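Local coordinates for Phospholipase/Carboxylesterase (Dyadobacter fermentans, PDB 4H0C), which probably hydrolyses carboxylic esters, perhaps including palmitoyl thioesters on proteins, as an alpha/beta hydrolase of the phospholipase/carboxylesterase family, at residues 33-38 / 52-57; 155-160 / 190-195. All blocks are in the same frame, centred on the assembly; numbering follows the deposited sequence.

In the fold
The chain lays down strand 11-15 and then the beta-alpha-beta unit of strand 23-28, short helix 35-39 and strand 50-55. Contact 1 (33-38 / 52-57) closes within that unit, setting the start of the helix against segment 52-57. The chain then passes through strands 102-107 and 127-131 to strand 153-160, the last stretch of which opens contact 2 (155-160 / 190-195). It closes at the end of strand 183-190 and in the loop leading to helix 198-206, which returns beside strand 153-160. The contacts follow in series, neither nested nor crossed. The centres of contact 1 and contact 2 are about 22 Å apart, and both contacts reach the same mixed sheet of an alpha/beta hydrolase.

Contact 1 (33-38 / 52-57); sequences GTAADI and IYAPQA
The contact sits beside the capping box that starts helix 35-39, where G33, T34, A35 and I38 meet A54 to Q56. T34 is the N-cap: its OG1, held between the backbone N and the carbonyl carbon (chi1 66°), accepts from D37 N at 3.1 Å. In return, D37 OD2 takes a weak bond from T34 N. Beside the box lies the carboxamide of Q56, whose chain leaves with CG anti to the backbone N and then bends at chi2 (71°), so that it runs alongside T34 in the same direction. Its OE1 accepts from A35 N at 2.9 Å, a nearly straight bond (167°) with the donor above the carbonyl plane, and so engages an N-H of the first helical turn. NE2 gives to A57 O at 3.1 Å, meeting a lone pair in the plane of that carbonyl, and weakly to G33 O; these bonds fix the rotation of the amide. Within the beta-alpha-beta unit of strands 23-28 and 50-55, the apolar part is small: A35 CB sits 3.8 Å from A54 CB, and I38 CG2 reaches A54 CB at 4.0 Å. A35 CB also comes within 3.4 Å of the backbone at A54 O. I12 of strand 11-15 touches A35, and M27 of strand 23-28 touches I38. An alanine in place of Q56 would remove both amide ends and would probably loosen the helix start from the stretch around Q56.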
ATOM      1  N   GLY A  33      -0.237 -14.177   1.610  1.00 22.20           N
ATOM      2  CA  GLY A  33       1.143 -13.948   1.202  1.00 23.02           C
ATOM      3  C   GLY A  33       2.070 -13.745   2.372  1.00 21.09           C
ATOM      4  O   GLY A  33       1.655 -13.832   3.541  1.00 21.27           O
ATOM      5  N   THR A  34       3.339 -13.485   2.072  1.00 18.19           N
ATOM      6  CA  THR A  34       4.326 -13.310   3.136  1.00 18.17           C
ATOM      7  C   THR A  34       5.191 -12.117   2.874  1.00 17.40           C
ATOM      8  O   THR A  34       5.343 -11.682   1.721  1.00 17.32           O
ATOM      9  CB  THR A  34       5.245 -14.557   3.321  1.00 19.72           C
ATOM     10  OG1 THR A  34       6.066 -14.723   2.160  1.00 24.32           O
ATOM     11  CG2 THR A  34       4.428 -15.834   3.558  1.00 22.79           C
ATOM     12  N   ALA A  35       5.781 -11.591   3.949  1.00 16.56           N
ATOM     13  CA  ALA A  35       6.762 -10.515   3.822  1.00 19.64           C
ATOM     14  C   ALA A  35       7.948 -10.902   2.934  1.00 22.35           C
ATOM     15  O   ALA A  35       8.385 -10.098   2.078  1.00 21.83           O
ATOM     16  CB  ALA A  35       7.246 -10.092   5.190  1.00 23.60           C
ATOM     17  N   ALA A  36       8.478 -12.115   3.132  1.00 22.34           N
ATOM     18  CA  ALA A  36       9.615 -12.578   2.310  1.00 26.76           C
ATOM     19  C   ALA A  36       9.272 -12.574   0.814  1.00 26.34           C
ATOM     20  O   ALA A  36      10.127 -12.236  -0.013  1.00 29.58           O
ATOM     21  CB  ALA A  36      10.108 -13.955   2.747  1.00 31.25           C
ATOM     22  N   ASP A  37       8.032 -12.973   0.494  0.50 26.25           N
ATOM     23  CA  ASP A  37       7.497 -12.952  -0.871  0.50 27.90           C
ATOM     24  C   ASP A  37       7.619 -11.545  -1.441  0.50 24.88           C
ATOM     25  O   ASP A  37       8.374 -11.311  -2.386  0.50 23.90           O
ATOM     26  CB  ASP A  37       6.009 -13.339  -0.901  0.50 29.27           C
ATOM     27  CG  ASP A  37       5.762 -14.823  -0.690  0.50 32.29           C
ATOM     28  OD1 ASP A  37       6.661 -15.635  -0.988  0.50 33.85           O
ATOM     29  OD2 ASP A  37       4.642 -15.175  -0.230  0.50 30.33           O
ATOM     30  N   ILE A  38       6.873 -10.617  -0.845  1.00 22.37           N
ATOM     31  CA  ILE A  38       6.740  -9.247  -1.358  1.00 20.15           C
ATOM     32  C   ILE A  38       8.095  -8.547  -1.511  1.00 20.30           C
ATOM     33  O   ILE A  38       8.299  -7.786  -2.453  1.00 19.00           O
ATOM     34  CB  ILE A  38       5.699  -8.396  -0.559  1.00 19.53           C
ATOM     35  CG1 ILE A  38       5.125  -7.241  -1.413  1.00 20.27           C
ATOM     36  CG2 ILE A  38       6.269  -7.855   0.767  1.00 18.56           C
ATOM     37  CD1 ILE A  38       4.293  -7.658  -2.602  1.00 23.17           C
ATOM     38  N   ILE A  52      14.357  -1.507   3.127  1.00 14.41           N
ATOM     39  CA  ILE A  52      13.070  -2.178   2.858  1.00 14.52           C
ATOM     40  C   ILE A  52      12.509  -2.741   4.154  1.00 14.97           C
ATOM     41  O   ILE A  52      13.201  -3.492   4.854  1.00 17.32           O
ATOM     42  CB  ILE A  52      13.239  -3.307   1.814  1.00 15.13           C
ATOM     43  CG1 ILE A  52      13.714  -2.735   0.465  1.00 15.60           C
ATOM     44  CG2 ILE A  52      11.981  -4.174   1.714  1.00 16.25           C
ATOM     45  CD1 ILE A  52      14.275  -3.796  -0.469  1.00 17.02           C
ATOM     46  N   TYR A  53      11.285  -2.327   4.496  1.00 12.27           N
ATOM     47  CA  TYR A  53      10.535  -2.893   5.621  1.00 13.46           C
ATOM     48  C   TYR A  53       9.284  -3.575   5.098  1.00 14.84           C
ATOM     49  O   TYR A  53       8.509  -2.957   4.379  1.00 16.54           O
ATOM     50  CB  TYR A  53      10.063  -1.769   6.550  1.00 14.23           C
ATOM     51  CG  TYR A  53      11.165  -1.191   7.420  1.00 14.88           C
ATOM     52  CD1 TYR A  53      11.121  -1.328   8.813  1.00 18.17           C
ATOM     53  CD2 TYR A  53      12.228  -0.486   6.860  1.00 15.40           C
ATOM     54  CE1 TYR A  53      12.127  -0.803   9.621  1.00 20.34           C
ATOM     55  CE2 TYR A  53      13.246   0.026   7.664  1.00 17.25           C
ATOM     56  CZ  TYR A  53      13.179  -0.139   9.047  1.00 21.89           C
ATOM     57  OH  TYR A  53      14.159   0.357   9.871  1.00 25.68           O
ATOM     58  N   ALA A  54       9.052  -4.824   5.494  1.00 15.26           N
ATOM     59  CA  ALA A  54       7.853  -5.540   5.081  1.00 14.00           C
ATOM     60  C   ALA A  54       7.232  -6.195   6.322  1.00 15.01           C
ATOM     61  O   ALA A  54       7.771  -7.181   6.829  1.00 15.82           O
ATOM     62  CB  ALA A  54       8.191  -6.585   4.032  1.00 16.08           C
ATOM     63  N   PRO A  55       6.118  -5.635   6.834  1.00 13.82           N
ATOM     64  CA  PRO A  55       5.499  -6.276   7.993  1.00 15.21           C
ATOM     65  C   PRO A  55       4.784  -7.542   7.561  1.00 15.09           C
ATOM     66  O   PRO A  55       4.268  -7.602   6.438  1.00 17.52           O
ATOM     67  CB  PRO A  55       4.488  -5.229   8.498  1.00 15.02           C
ATOM     68  CG  PRO A  55       4.186  -4.374   7.317  1.00 15.56           C
ATOM     69  CD  PRO A  55       5.473  -4.347   6.496  1.00 15.84           C
ATOM     70  N   GLN A  56       4.771  -8.555   8.428  1.00 16.06           N
ATOM     71  CA  GLN A  56       4.086  -9.805   8.121  1.00 17.08           C
ATOM     72  C   GLN A  56       2.720  -9.832   8.793  1.00 15.17           C
ATOM     73  O   GLN A  56       2.634  -9.648  10.009  1.00 17.93           O
ATOM     74  CB  GLN A  56       4.917 -11.007   8.617  1.00 19.35           C
ATOM     75  CG  GLN A  56       4.168 -12.332   8.560  1.00 18.69           C
ATOM     76  CD  GLN A  56       3.950 -12.820   7.132  1.00 20.82           C
ATOM     77  OE1 GLN A  56       4.901 -12.883   6.336  1.00 21.06           O
ATOM     78  NE2 GLN A  56       2.699 -13.177   6.799  1.00 21.73           N
ATOM     79  N   ALA A  57       1.673 -10.127   8.020  1.00 16.12           N
ATOM     80  CA  ALA A  57       0.323 -10.224   8.574  1.00 17.21           C
ATOM     81  C   ALA A  57       0.139 -11.518   9.355  1.00 17.63           C
ATOM     82  O   ALA A  57       0.572 -12.595   8.930  1.00 18.40           O
ATOM     83  CB  ALA A  57      -0.734 -10.114   7.484  1.00 16.44           C
TER

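Contact 2 (155-160 / 190-195); sequences FISTGN and PGRPHT
Strand 153-160 of the alpha/beta hydrolase sheet meets the end of strand 183-190 and the loop that follows it, which carries H194; with S108 and D162, H194 has the geometry of a Ser-His-Asp triad, consistent with a catalytic role. Backbone bonding lies at the strand end, where N160 and P190 form a parallel bridge. G191 N gives to N160 O at 2.6 Å, short and nearly straight (170°), and P190 CA adds a CA-H...O contact to the same oxygen. Close packing is concentrated at G159, where a side chain would run into R192 O. The charged group is the guanidinium of R192, brought over the strand by bends at chi2 and chi3. One of its faces lies over the T158-G159 peptide, offset toward the rim, with NH2 3.3 Å from G159 N; as both are donors, this is a face contact and not a hydrogen bond. The opposite face has T195 O 3.2 Å above its centre. NH1 forms a salt bridge with E200 OE1, whose OE2 is hydrogen-bonded to S157 OG, and NH2 bonds to T132 OG1. The NE-H turns back into its own loop: R192 NE bonds to P193 O at 2.8 Å and lies in that carbonyl plane, while P193 O is 31° out of the guanidinium plane.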
ATOM      1  N   PHE A 155       0.809   5.807  -7.897  1.00 14.55           N
ATOM      2  CA  PHE A 155       0.422   4.934  -9.010  1.00 14.23           C
ATOM      3  C   PHE A 155      -0.635   3.969  -8.518  1.00 12.73           C
ATOM      4  O   PHE A 155      -0.441   3.287  -7.524  1.00 16.00           O
ATOM      5  CB  PHE A 155       1.618   4.155  -9.543  1.00 16.19           C
ATOM      6  CG  PHE A 155       1.265   3.186 -10.644  1.00 17.11           C
ATOM      7  CD1 PHE A 155       1.101   3.641 -11.964  1.00 18.42           C
ATOM      8  CD2 PHE A 155       1.045   1.830 -10.372  1.00 16.89           C
ATOM      9  CE1 PHE A 155       0.756   2.753 -12.992  1.00 22.05           C
ATOM     10  CE2 PHE A 155       0.713   0.942 -11.402  1.00 20.26           C
ATOM     11  CZ  PHE A 155       0.563   1.407 -12.707  1.00 19.70           C
ATOM     12  N   ILE A 156      -1.769   3.938  -9.201  1.00 13.99           N
ATOM     13  CA  ILE A 156      -2.846   3.023  -8.859  1.00 13.28           C
ATOM     14  C   ILE A 156      -3.295   2.305 -10.124  1.00 15.81           C
ATOM     15  O   ILE A 156      -3.566   2.922 -11.150  1.00 18.21           O
ATOM     16  CB  ILE A 156      -4.016   3.733  -8.110  1.00 14.80           C
ATOM     17  CG1 ILE A 156      -5.098   2.736  -7.663  1.00 14.36           C
ATOM     18  CG2 ILE A 156      -4.609   4.865  -8.938  1.00 17.99           C
ATOM     19  CD1 ILE A 156      -6.161   3.354  -6.754  1.00 14.98           C
ATOM     20  N   SER A 157      -3.336   0.985 -10.053  1.00 16.19           N
ATOM     21  CA  SER A 157      -3.760   0.199 -11.207  1.00 17.87           C
ATOM     22  C   SER A 157      -4.782  -0.844 -10.831  1.00 16.29           C
ATOM     23  O   SER A 157      -4.957  -1.172  -9.665  1.00 17.90           O
ATOM     24  CB  SER A 157      -2.561  -0.501 -11.814  1.00 20.04           C
ATOM     25  OG  SER A 157      -2.000  -1.373 -10.859  1.00 17.87           O
ATOM     26  N   THR A 158      -5.470  -1.341 -11.846  1.00 17.26           N
ATOM     27  CA  THR A 158      -6.269  -2.548 -11.742  1.00 20.29           C
ATOM     28  C   THR A 158      -6.482  -3.126 -13.136  1.00 19.93           C
ATOM     29  O   THR A 158      -6.128  -2.501 -14.156  1.00 20.35           O
ATOM     30  CB  THR A 158      -7.615  -2.324 -10.997  1.00 22.26           C
ATOM     31  OG1 THR A 158      -8.215  -3.599 -10.693  1.00 25.44           O
ATOM     32  CG2 THR A 158      -8.585  -1.447 -11.813  1.00 23.99           C
ATOM     33  N   GLY A 159      -7.053  -4.315 -13.186  1.00 19.79           N
ATOM     34  CA  GLY A 159      -7.449  -4.876 -14.462  1.00 20.38           C
ATOM     35  C   GLY A 159      -8.938  -4.637 -14.673  1.00 23.30           C
ATOM     36  O   GLY A 159      -9.670  -4.244 -13.745  1.00 22.48           O
ATOM     37  N   ASN A 160      -9.390  -4.851 -15.903  1.00 24.04           N
ATOM     38  CA  ASN A 160     -10.788  -4.685 -16.217  1.00 28.98           C
ATOM     39  C   ASN A 160     -11.225  -5.776 -17.178  1.00 29.56           C
ATOM     40  O   ASN A 160     -10.639  -5.925 -18.257  1.00 31.76           O
ATOM     41  CB  ASN A 160     -11.054  -3.288 -16.795  1.00 29.40           C
ATOM     42  CG  ASN A 160     -12.531  -3.016 -17.035  1.00 31.31           C
ATOM     43  OD1 ASN A 160     -13.404  -3.642 -16.438  1.00 34.97           O
ATOM     44  ND2 ASN A 160     -12.814  -2.073 -17.913  1.00 35.99           N
ATOM     45  N   PRO A 190      -7.269  -3.475 -19.453  1.00 22.89           N
ATOM     46  CA  PRO A 190      -8.347  -4.330 -19.925  1.00 25.92           C
ATOM     47  C   PRO A 190      -7.833  -5.751 -20.150  1.00 27.45           C
ATOM     48  O   PRO A 190      -6.795  -5.936 -20.808  1.00 27.68           O
ATOM     49  CB  PRO A 190      -8.722  -3.703 -21.273  1.00 28.76           C
ATOM     50  CG  PRO A 190      -8.363  -2.265 -21.129  1.00 30.16           C
ATOM     51  CD  PRO A 190      -7.120  -2.259 -20.279  1.00 27.66           C
ATOM     52  N   GLY A 191      -8.536  -6.738 -19.594  1.00 24.05           N
ATOM     53  CA  GLY A 191      -8.204  -8.151 -19.806  1.00 27.85           C
ATOM     54  C   GLY A 191      -6.981  -8.696 -19.080  1.00 24.96           C
ATOM     55  O   GLY A 191      -6.663  -9.867 -19.226  1.00 29.34           O
ATOM     56  N   ARG A 192      -6.288  -7.867 -18.303  1.00 24.67           N
ATOM     57  CA  ARG A 192      -5.114  -8.328 -17.560  1.00 25.00           C
ATOM     58  C   ARG A 192      -5.555  -9.223 -16.399  1.00 27.10           C
ATOM     59  O   ARG A 192      -6.525  -8.876 -15.689  1.00 24.44           O
ATOM     60  CB  ARG A 192      -4.326  -7.133 -17.001  1.00 24.32           C
ATOM     61  CG  ARG A 192      -2.989  -7.478 -16.348  1.00 24.12           C
ATOM     62  CD  ARG A 192      -2.686  -6.516 -15.208  1.00 20.00           C
ATOM     63  NE  ARG A 192      -3.629  -6.732 -14.118  1.00 21.70           N
ATOM     64  CZ  ARG A 192      -3.716  -5.987 -13.024  1.00 21.63           C
ATOM     65  NH1 ARG A 192      -2.907  -4.938 -12.852  1.00 24.74           N
ATOM     66  NH2 ARG A 192      -4.621  -6.299 -12.096  1.00 22.16           N
ATOM     67  N   PRO A 193      -4.848 -10.358 -16.181  1.00 26.97           N
ATOM     68  CA  PRO A 193      -5.160 -11.191 -15.011  1.00 24.74           C
ATOM     69  C   PRO A 193      -4.805 -10.492 -13.703  1.00 24.91           C
ATOM     70  O   PRO A 193      -4.141  -9.434 -13.704  1.00 25.28           O
ATOM     71  CB  PRO A 193      -4.268 -12.430 -15.191  1.00 26.76           C
ATOM     72  CG  PRO A 193      -3.767 -12.375 -16.586  1.00 29.54           C
ATOM     73  CD  PRO A 193      -3.756 -10.937 -16.985  1.00 29.75           C
ATOM     74  N   HIS A 194      -5.246 -11.078 -12.603  1.00 26.50           N
ATOM     75  CA  HIS A 194      -5.062 -10.476 -11.276  1.00 23.63           C
ATOM     76  C   HIS A 194      -3.628 -10.671 -10.856  1.00 24.45           C
ATOM     77  O   HIS A 194      -3.285 -11.644 -10.188  1.00 24.84           O
ATOM     78  CB  HIS A 194      -6.075 -11.057 -10.259  1.00 23.97           C
ATOM     79  CG  HIS A 194      -6.106 -10.321  -8.927  1.00 20.80           C
ATOM     80  ND1 HIS A 194      -6.897  -9.230  -8.702  1.00 21.77           N
ATOM     81  CD2 HIS A 194      -5.401 -10.548  -7.735  1.00 25.67           C
ATOM     82  CE1 HIS A 194      -6.697  -8.782  -7.433  1.00 21.40           C
ATOM     83  NE2 HIS A 194      -5.786  -9.588  -6.842  1.00 25.85           N
ATOM     84  N   THR A 195      -2.767  -9.734 -11.253  1.00 20.57           N
ATOM     85  CA  THR A 195      -1.320  -9.918 -11.138  1.00 21.94           C
ATOM     86  C   THR A 195      -0.618  -8.580 -11.301  1.00 22.59           C
ATOM     87  O   THR A 195      -1.270  -7.570 -11.588  1.00 23.07           O
ATOM     88  CB  THR A 195      -0.801 -10.891 -12.221  1.00 23.51           C
ATOM     89  OG1 THR A 195       0.563 -11.227 -11.952  1.00 29.33           O
ATOM     90  CG2 THR A 195      -0.890 -10.252 -13.611  1.00 22.59           C
TER